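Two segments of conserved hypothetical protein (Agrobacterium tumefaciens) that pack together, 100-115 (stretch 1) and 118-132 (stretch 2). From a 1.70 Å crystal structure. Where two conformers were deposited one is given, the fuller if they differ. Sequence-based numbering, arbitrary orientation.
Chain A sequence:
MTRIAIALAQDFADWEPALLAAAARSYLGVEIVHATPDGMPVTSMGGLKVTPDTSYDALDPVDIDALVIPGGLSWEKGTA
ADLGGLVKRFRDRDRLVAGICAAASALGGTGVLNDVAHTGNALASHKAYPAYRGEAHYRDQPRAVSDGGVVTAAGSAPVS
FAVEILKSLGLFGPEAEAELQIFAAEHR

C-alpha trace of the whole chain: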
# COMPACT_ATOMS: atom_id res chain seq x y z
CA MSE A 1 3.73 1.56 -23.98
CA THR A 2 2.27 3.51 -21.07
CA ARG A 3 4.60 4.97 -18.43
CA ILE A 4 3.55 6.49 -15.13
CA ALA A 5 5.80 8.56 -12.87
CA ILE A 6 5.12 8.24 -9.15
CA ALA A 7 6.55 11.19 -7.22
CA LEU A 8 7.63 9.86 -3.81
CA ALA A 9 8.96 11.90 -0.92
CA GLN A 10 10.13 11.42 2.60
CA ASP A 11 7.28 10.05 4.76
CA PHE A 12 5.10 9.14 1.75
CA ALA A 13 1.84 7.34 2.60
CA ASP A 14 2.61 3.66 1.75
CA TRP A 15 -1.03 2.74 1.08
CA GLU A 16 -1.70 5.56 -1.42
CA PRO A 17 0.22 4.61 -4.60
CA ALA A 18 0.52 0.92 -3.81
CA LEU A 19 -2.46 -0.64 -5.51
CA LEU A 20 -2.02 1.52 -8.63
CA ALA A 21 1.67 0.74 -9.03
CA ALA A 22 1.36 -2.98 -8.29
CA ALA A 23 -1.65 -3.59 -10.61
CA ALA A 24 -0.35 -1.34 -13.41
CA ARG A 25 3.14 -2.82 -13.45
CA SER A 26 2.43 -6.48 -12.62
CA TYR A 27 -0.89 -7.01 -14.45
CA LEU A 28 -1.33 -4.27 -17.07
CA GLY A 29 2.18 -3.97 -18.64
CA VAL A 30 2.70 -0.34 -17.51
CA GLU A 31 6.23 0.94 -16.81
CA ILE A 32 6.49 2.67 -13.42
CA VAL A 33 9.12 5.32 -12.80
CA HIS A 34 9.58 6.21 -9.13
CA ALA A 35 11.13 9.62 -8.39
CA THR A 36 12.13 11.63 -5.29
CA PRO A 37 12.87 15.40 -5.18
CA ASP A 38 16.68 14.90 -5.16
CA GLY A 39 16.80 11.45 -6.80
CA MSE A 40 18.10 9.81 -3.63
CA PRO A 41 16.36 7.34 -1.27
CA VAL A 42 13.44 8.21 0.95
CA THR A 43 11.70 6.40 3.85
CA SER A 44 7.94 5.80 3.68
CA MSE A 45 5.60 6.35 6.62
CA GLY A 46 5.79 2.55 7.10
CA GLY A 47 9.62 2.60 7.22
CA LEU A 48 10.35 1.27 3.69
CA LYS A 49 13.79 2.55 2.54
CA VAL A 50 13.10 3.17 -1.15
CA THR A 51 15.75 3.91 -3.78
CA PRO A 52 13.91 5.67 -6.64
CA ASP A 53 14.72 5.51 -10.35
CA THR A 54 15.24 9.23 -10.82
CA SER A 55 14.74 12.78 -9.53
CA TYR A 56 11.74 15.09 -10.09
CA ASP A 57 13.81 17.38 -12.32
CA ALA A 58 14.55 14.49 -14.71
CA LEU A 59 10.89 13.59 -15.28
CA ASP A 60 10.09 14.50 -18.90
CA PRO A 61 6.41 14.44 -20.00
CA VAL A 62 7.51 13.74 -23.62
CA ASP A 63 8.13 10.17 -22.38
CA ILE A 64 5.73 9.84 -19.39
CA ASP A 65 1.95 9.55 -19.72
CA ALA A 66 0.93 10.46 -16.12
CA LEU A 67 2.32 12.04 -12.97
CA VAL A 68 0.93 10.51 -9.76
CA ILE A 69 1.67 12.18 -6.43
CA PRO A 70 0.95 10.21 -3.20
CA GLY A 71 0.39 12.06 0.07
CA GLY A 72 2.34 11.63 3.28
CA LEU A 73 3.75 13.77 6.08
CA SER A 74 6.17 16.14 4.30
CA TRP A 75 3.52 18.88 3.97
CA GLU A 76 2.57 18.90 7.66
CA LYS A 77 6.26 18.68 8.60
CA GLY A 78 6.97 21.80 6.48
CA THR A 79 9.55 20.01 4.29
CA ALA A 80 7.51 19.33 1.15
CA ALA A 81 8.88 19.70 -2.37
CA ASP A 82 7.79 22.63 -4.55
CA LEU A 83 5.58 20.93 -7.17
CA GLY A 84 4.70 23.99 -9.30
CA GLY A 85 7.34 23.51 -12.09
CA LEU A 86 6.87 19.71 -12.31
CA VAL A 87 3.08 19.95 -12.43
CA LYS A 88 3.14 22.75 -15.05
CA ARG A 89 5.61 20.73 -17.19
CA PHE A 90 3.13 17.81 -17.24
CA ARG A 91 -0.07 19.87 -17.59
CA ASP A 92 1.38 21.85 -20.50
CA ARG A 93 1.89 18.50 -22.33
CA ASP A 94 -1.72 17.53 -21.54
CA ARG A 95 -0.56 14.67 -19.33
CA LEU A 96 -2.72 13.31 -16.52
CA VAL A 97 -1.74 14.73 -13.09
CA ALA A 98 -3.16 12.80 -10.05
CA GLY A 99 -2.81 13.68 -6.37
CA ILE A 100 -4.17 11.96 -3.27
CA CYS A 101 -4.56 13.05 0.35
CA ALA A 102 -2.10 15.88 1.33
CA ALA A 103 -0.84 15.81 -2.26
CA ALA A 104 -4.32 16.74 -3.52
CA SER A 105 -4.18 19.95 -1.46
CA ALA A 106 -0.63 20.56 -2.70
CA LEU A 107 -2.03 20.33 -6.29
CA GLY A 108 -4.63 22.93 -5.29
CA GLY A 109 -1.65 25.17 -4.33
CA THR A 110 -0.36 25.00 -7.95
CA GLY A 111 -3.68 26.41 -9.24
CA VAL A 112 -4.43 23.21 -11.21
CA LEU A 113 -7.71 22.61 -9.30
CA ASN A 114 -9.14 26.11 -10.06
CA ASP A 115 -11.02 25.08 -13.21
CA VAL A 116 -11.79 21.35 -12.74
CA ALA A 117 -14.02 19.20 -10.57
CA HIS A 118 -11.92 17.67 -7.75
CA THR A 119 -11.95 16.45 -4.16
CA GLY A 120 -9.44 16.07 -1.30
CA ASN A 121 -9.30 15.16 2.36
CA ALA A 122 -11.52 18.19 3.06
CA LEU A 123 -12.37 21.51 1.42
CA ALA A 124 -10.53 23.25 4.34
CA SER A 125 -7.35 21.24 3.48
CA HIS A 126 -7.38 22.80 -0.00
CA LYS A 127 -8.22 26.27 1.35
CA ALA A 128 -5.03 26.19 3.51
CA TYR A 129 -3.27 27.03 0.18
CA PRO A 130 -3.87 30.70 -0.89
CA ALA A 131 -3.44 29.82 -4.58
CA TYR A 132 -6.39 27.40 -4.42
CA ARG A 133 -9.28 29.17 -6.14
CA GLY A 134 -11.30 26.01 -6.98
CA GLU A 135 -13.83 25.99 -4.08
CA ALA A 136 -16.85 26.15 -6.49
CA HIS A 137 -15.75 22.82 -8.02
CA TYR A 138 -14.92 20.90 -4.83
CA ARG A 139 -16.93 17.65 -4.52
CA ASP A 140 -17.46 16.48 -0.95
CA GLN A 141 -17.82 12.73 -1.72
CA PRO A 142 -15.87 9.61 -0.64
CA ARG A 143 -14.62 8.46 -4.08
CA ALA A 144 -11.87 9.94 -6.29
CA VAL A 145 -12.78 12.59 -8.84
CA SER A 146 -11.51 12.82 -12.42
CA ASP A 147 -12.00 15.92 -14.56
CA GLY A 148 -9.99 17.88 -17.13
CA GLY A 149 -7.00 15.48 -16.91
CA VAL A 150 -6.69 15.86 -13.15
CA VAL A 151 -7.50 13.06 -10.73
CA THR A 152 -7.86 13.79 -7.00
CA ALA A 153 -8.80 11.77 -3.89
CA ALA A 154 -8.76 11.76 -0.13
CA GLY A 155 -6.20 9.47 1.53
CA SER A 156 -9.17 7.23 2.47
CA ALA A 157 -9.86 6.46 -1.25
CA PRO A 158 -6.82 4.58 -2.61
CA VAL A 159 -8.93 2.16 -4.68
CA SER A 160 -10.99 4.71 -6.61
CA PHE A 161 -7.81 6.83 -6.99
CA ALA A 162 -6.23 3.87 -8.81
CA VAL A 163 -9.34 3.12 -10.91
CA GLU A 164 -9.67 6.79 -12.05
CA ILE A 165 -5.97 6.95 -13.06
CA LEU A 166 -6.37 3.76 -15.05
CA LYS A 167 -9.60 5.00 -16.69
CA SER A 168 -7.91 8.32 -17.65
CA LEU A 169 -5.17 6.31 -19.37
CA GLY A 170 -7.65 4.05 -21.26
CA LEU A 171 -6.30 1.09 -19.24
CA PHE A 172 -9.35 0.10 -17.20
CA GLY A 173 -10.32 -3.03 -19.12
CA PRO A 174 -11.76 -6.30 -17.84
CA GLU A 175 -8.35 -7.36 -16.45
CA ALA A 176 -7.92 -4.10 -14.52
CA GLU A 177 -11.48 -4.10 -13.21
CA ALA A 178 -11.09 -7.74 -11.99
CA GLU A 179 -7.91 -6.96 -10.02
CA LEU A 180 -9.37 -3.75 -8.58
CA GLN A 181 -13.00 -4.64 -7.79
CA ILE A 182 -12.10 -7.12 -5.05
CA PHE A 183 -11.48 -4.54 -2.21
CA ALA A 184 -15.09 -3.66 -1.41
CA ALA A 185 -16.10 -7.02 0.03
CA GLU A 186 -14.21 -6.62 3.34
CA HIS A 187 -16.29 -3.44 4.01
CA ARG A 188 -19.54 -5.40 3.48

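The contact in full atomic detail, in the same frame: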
# COMPACT_ATOMS: atom_id res chain seq x y z
N ILE A 100 -3.31 12.52 -4.33
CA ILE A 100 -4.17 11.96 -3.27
C ILE A 100 -3.77 12.53 -1.90
O ILE A 100 -2.54 12.83 -1.61
CB ILE A 100 -4.13 10.42 -3.36
CG1 ILE A 100 -4.95 9.79 -2.21
CG2 ILE A 100 -2.63 9.92 -3.29
CD1 ILE A 100 -5.28 8.27 -2.49
N CYS A 101 -4.77 12.70 -1.06
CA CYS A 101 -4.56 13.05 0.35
C CYS A 101 -3.85 14.44 0.43
O CYS A 101 -4.28 15.41 -0.25
CB CYS A 101 -3.74 11.90 1.02
SG CYS A 101 -3.61 11.89 2.83
N ALA A 102 -2.78 14.55 1.23
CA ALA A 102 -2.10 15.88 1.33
C ALA A 102 -1.61 16.36 -0.02
O ALA A 102 -1.52 17.60 -0.27
CB ALA A 102 -0.94 15.85 2.37
N ALA A 103 -1.30 15.41 -0.91
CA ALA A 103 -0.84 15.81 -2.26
C ALA A 103 -1.96 16.44 -3.09
O ALA A 103 -1.68 17.22 -4.01
CB ALA A 103 -0.17 14.61 -3.00
N ALA A 104 -3.20 16.06 -2.82
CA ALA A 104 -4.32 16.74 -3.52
C ALA A 104 -4.37 18.21 -3.14
O ALA A 104 -4.57 19.05 -4.00
CB ALA A 104 -5.69 16.07 -3.21
N SER A 105 -4.17 18.53 -1.87
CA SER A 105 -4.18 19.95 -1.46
C SER A 105 -2.93 20.66 -2.03
O SER A 105 -3.03 21.82 -2.44
CB SER A 105 -4.23 20.04 0.07
OG SER A 105 -5.49 19.50 0.53
N ALA A 106 -1.80 19.97 -2.05
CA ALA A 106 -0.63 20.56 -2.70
C ALA A 106 -0.91 20.89 -4.18
O ALA A 106 -0.49 21.99 -4.65
CB ALA A 106 0.59 19.63 -2.54
N LEU A 107 -1.63 20.01 -4.91
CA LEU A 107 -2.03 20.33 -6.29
C LEU A 107 -2.91 21.58 -6.32
O LEU A 107 -2.74 22.43 -7.17
CB LEU A 107 -2.79 19.19 -6.93
CG LEU A 107 -1.96 17.97 -7.29
CD1 LEU A 107 -2.87 17.03 -8.05
CD2 LEU A 107 -0.73 18.37 -8.23
N GLY A 108 -3.84 21.70 -5.37
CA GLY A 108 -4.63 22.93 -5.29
C GLY A 108 -3.73 24.16 -5.19
O GLY A 108 -4.02 25.22 -5.73
N GLY A 109 -2.59 24.02 -4.50
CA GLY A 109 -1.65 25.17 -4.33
C GLY A 109 -0.90 25.57 -5.61
O GLY A 109 -0.37 26.68 -5.70
N THR A 110 -0.89 24.67 -6.60
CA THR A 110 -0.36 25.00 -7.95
C THR A 110 -1.35 25.73 -8.84
O THR A 110 -0.97 26.16 -9.96
CB THR A 110 0.10 23.73 -8.73
OG1 THR A 110 -1.08 22.99 -9.17
CG2 THR A 110 1.08 22.88 -7.88
N GLY A 111 -2.62 25.82 -8.41
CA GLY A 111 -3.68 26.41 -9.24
C GLY A 111 -4.40 25.42 -10.15
O GLY A 111 -5.43 25.79 -10.77
N VAL A 112 -3.90 24.17 -10.25
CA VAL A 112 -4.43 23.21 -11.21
C VAL A 112 -5.88 22.76 -10.90
O VAL A 112 -6.58 22.18 -11.75
CB VAL A 112 -3.48 22.00 -11.35
CG1 VAL A 112 -3.58 21.04 -10.14
CG2 VAL A 112 -3.72 21.30 -12.65
N LEU A 113 -6.32 22.99 -9.65
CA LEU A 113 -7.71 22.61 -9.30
C LEU A 113 -8.70 23.77 -9.50
O LEU A 113 -9.85 23.65 -9.12
CB LEU A 113 -7.78 22.10 -7.86
CG LEU A 113 -6.80 21.01 -7.51
CD1 LEU A 113 -7.00 20.49 -6.05
CD2 LEU A 113 -6.89 19.87 -8.54
N ASN A 114 -8.24 24.92 -10.02
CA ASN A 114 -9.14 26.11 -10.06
C ASN A 114 -10.36 25.96 -10.97
O ASN A 114 -11.41 26.58 -10.72
CB ASN A 114 -8.36 27.35 -10.49
CG ASN A 114 -7.36 27.85 -9.43
OD1 ASN A 114 -7.24 27.30 -8.32
ND2 ASN A 114 -6.58 28.90 -9.81
N ASP A 115 -10.18 25.18 -12.04
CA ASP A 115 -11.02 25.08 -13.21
C ASP A 115 -11.59 23.67 -13.46
O ASP A 115 -12.16 23.42 -14.52
CB ASP A 115 -10.12 25.45 -14.42
CG ASP A 115 -8.86 24.53 -14.56
OD1 ASP A 115 -8.22 24.03 -13.55
OD2 ASP A 115 -8.48 24.31 -15.74
N HIS A 118 -12.99 18.35 -8.53
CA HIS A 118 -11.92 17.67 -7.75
C HIS A 118 -12.44 17.40 -6.33
O HIS A 118 -13.53 17.83 -5.97
CB HIS A 118 -10.70 18.57 -7.65
CG HIS A 118 -10.99 19.90 -6.99
ND1 HIS A 118 -11.38 21.02 -7.70
CD2 HIS A 118 -11.00 20.24 -5.69
CE1 HIS A 118 -11.66 22.00 -6.85
NE2 HIS A 118 -11.45 21.55 -5.61
N THR A 119 -11.65 16.65 -5.56
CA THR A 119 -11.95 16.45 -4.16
C THR A 119 -10.60 16.43 -3.41
O THR A 119 -9.56 16.89 -3.95
CB THR A 119 -12.78 15.17 -3.93
OG1 THR A 119 -13.29 15.11 -2.58
CG2 THR A 119 -11.96 13.89 -4.28
N GLY A 120 -10.65 16.01 -2.16
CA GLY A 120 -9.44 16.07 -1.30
C GLY A 120 -9.81 15.46 0.03
O GLY A 120 -10.90 14.82 0.20
N ASN A 121 -8.95 15.66 1.01
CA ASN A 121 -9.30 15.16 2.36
C ASN A 121 -10.43 15.96 2.97
O ASN A 121 -11.24 15.40 3.74
CB ASN A 121 -8.08 15.25 3.27
CG ASN A 121 -7.07 14.18 2.96
OD1 ASN A 121 -7.42 13.12 2.41
ND2 ASN A 121 -5.78 14.46 3.29
N ALA A 122 -10.46 17.25 2.63
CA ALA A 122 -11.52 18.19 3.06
C ALA A 122 -11.37 19.49 2.27
O ALA A 122 -10.23 19.83 1.84
CB ALA A 122 -11.33 18.51 4.55
N LEU A 123 -12.47 20.22 2.12
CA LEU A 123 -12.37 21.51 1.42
C LEU A 123 -11.36 22.42 2.18
O LEU A 123 -10.56 23.13 1.57
CB LEU A 123 -13.74 22.21 1.36
CG LEU A 123 -13.77 23.63 0.77
CD1 LEU A 123 -13.16 23.74 -0.58
CD2 LEU A 123 -15.24 24.07 0.76
N ALA A 124 -11.40 22.35 3.52
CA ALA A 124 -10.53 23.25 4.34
C ALA A 124 -9.03 22.93 4.12
O ALA A 124 -8.16 23.84 4.19
CB ALA A 124 -10.87 23.13 5.80
N SER A 125 -8.72 21.66 3.85
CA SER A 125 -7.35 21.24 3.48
C SER A 125 -6.87 21.96 2.22
O SER A 125 -5.73 22.43 2.17
CB SER A 125 -7.25 19.72 3.33
OG SER A 125 -7.61 19.07 4.53
N HIS A 126 -7.75 22.07 1.21
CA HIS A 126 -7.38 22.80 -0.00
C HIS A 126 -7.24 24.31 0.26
O HIS A 126 -6.34 24.97 -0.24
CB HIS A 126 -8.41 22.54 -1.12
CG HIS A 126 -8.28 21.15 -1.74
ND1 HIS A 126 -7.50 20.15 -1.20
CD2 HIS A 126 -8.89 20.61 -2.83
CE1 HIS A 126 -7.59 19.06 -1.96
NE2 HIS A 126 -8.46 19.30 -2.94
N LYS A 127 -8.15 24.82 1.06
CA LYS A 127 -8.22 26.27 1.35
C LYS A 127 -7.02 26.75 2.15
O LYS A 127 -6.78 27.97 2.21
CB LYS A 127 -9.58 26.64 2.04
CG LYS A 127 -10.75 26.53 1.02
CD LYS A 127 -12.13 26.91 1.61
CE LYS A 127 -12.18 28.33 2.13
NZ LYS A 127 -12.24 29.34 1.06
N ALA A 128 -6.29 25.82 2.76
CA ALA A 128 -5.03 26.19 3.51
C ALA A 128 -4.00 26.77 2.54
O ALA A 128 -3.08 27.48 2.97
CB ALA A 128 -4.48 25.02 4.22
N TYR A 129 -4.15 26.46 1.24
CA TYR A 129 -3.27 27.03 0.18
C TYR A 129 -3.90 28.29 -0.47
O TYR A 129 -4.93 28.20 -1.16
CB TYR A 129 -3.07 25.94 -0.91
CG TYR A 129 -2.19 24.81 -0.45
CD1 TYR A 129 -0.83 24.80 -0.78
CD2 TYR A 129 -2.71 23.75 0.32
CE1 TYR A 129 0.00 23.76 -0.34
CE2 TYR A 129 -1.88 22.70 0.79
CZ TYR A 129 -0.52 22.72 0.43
OH TYR A 129 0.29 21.71 0.88
N PRO A 130 -3.27 29.48 -0.31
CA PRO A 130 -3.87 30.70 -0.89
C PRO A 130 -4.08 30.69 -2.40
O PRO A 130 -4.99 31.34 -2.91
CB PRO A 130 -2.88 31.84 -0.50
CG PRO A 130 -1.89 31.24 0.32
CD PRO A 130 -2.04 29.74 0.43
N ALA A 131 -3.27 29.92 -3.12
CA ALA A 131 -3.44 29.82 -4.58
C ALA A 131 -4.65 28.99 -5.00
O ALA A 131 -5.00 28.99 -6.18
CB ALA A 131 -2.11 29.28 -5.27
N TYR A 132 -5.25 28.25 -4.05
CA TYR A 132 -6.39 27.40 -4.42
C TYR A 132 -7.61 28.28 -4.59
O TYR A 132 -8.08 28.89 -3.64
CB TYR A 132 -6.64 26.42 -3.29
CG TYR A 132 -7.92 25.66 -3.47
CD1 TYR A 132 -8.04 24.68 -4.45
CD2 TYR A 132 -9.01 25.90 -2.61
CE1 TYR A 132 -9.23 23.94 -4.60
CE2 TYR A 132 -10.22 25.18 -2.71
CZ TYR A 132 -10.33 24.20 -3.72
OH TYR A 132 -11.51 23.50 -3.79
O HOH W 1 -6.51 16.89 0.35
O HOH W 2 -0.98 19.49 1.68
O HOH W 3 -5.23 23.51 -2.35
O HOH W 4 -4.30 30.12 -8.40

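The helix that begins at A102 and the short helix that begins at L123 run at 45° to each other, their axes approaching to 8.6 Å, and the backbones come closest at S105 and H126, whose CA atoms lie 4.5 Å apart. Further along, glycine leaves room for the tyrosine rings. An ideal CB on G109 would sit 2.5 Å from Y129 CD1, and one on G108 would be tight against Y132 CD1 at 3.1 Å; G108 O instead meets Y132 CA at 3.5 Å in a CH···O contact. On the other stretch, a CB on G120 would clash with H126 CE1.

The central polar link is buried. S105 OG hydrogen-bonds H126 ND1 at 2.7 Å, at the edge of the imidazole, while H126 NE2 donates to T119 O at 2.8 Å, so both ring nitrogens are satisfied and the histidine, itself on the second helix, links S105 of the first to T119 in the loop before its own helix. Water 1 extends the network, bridging S105 OG, C101 O and N121 N; beside it N121 ND2 donates to C101 SG at 3.4 Å.

Aromatic rings pack against other parts of stretch 1. A106 CA packs over the Y129 ring face, 4.2 Å from its centroid, and water 2 joins Y129 OH to A102 O. L113 CB lies 3.9 Å from the H118 ring centroid, over its face, and also meets the edge of Y132, whose OH hydrogen-bonds H118 NE2 at 2.7 Å.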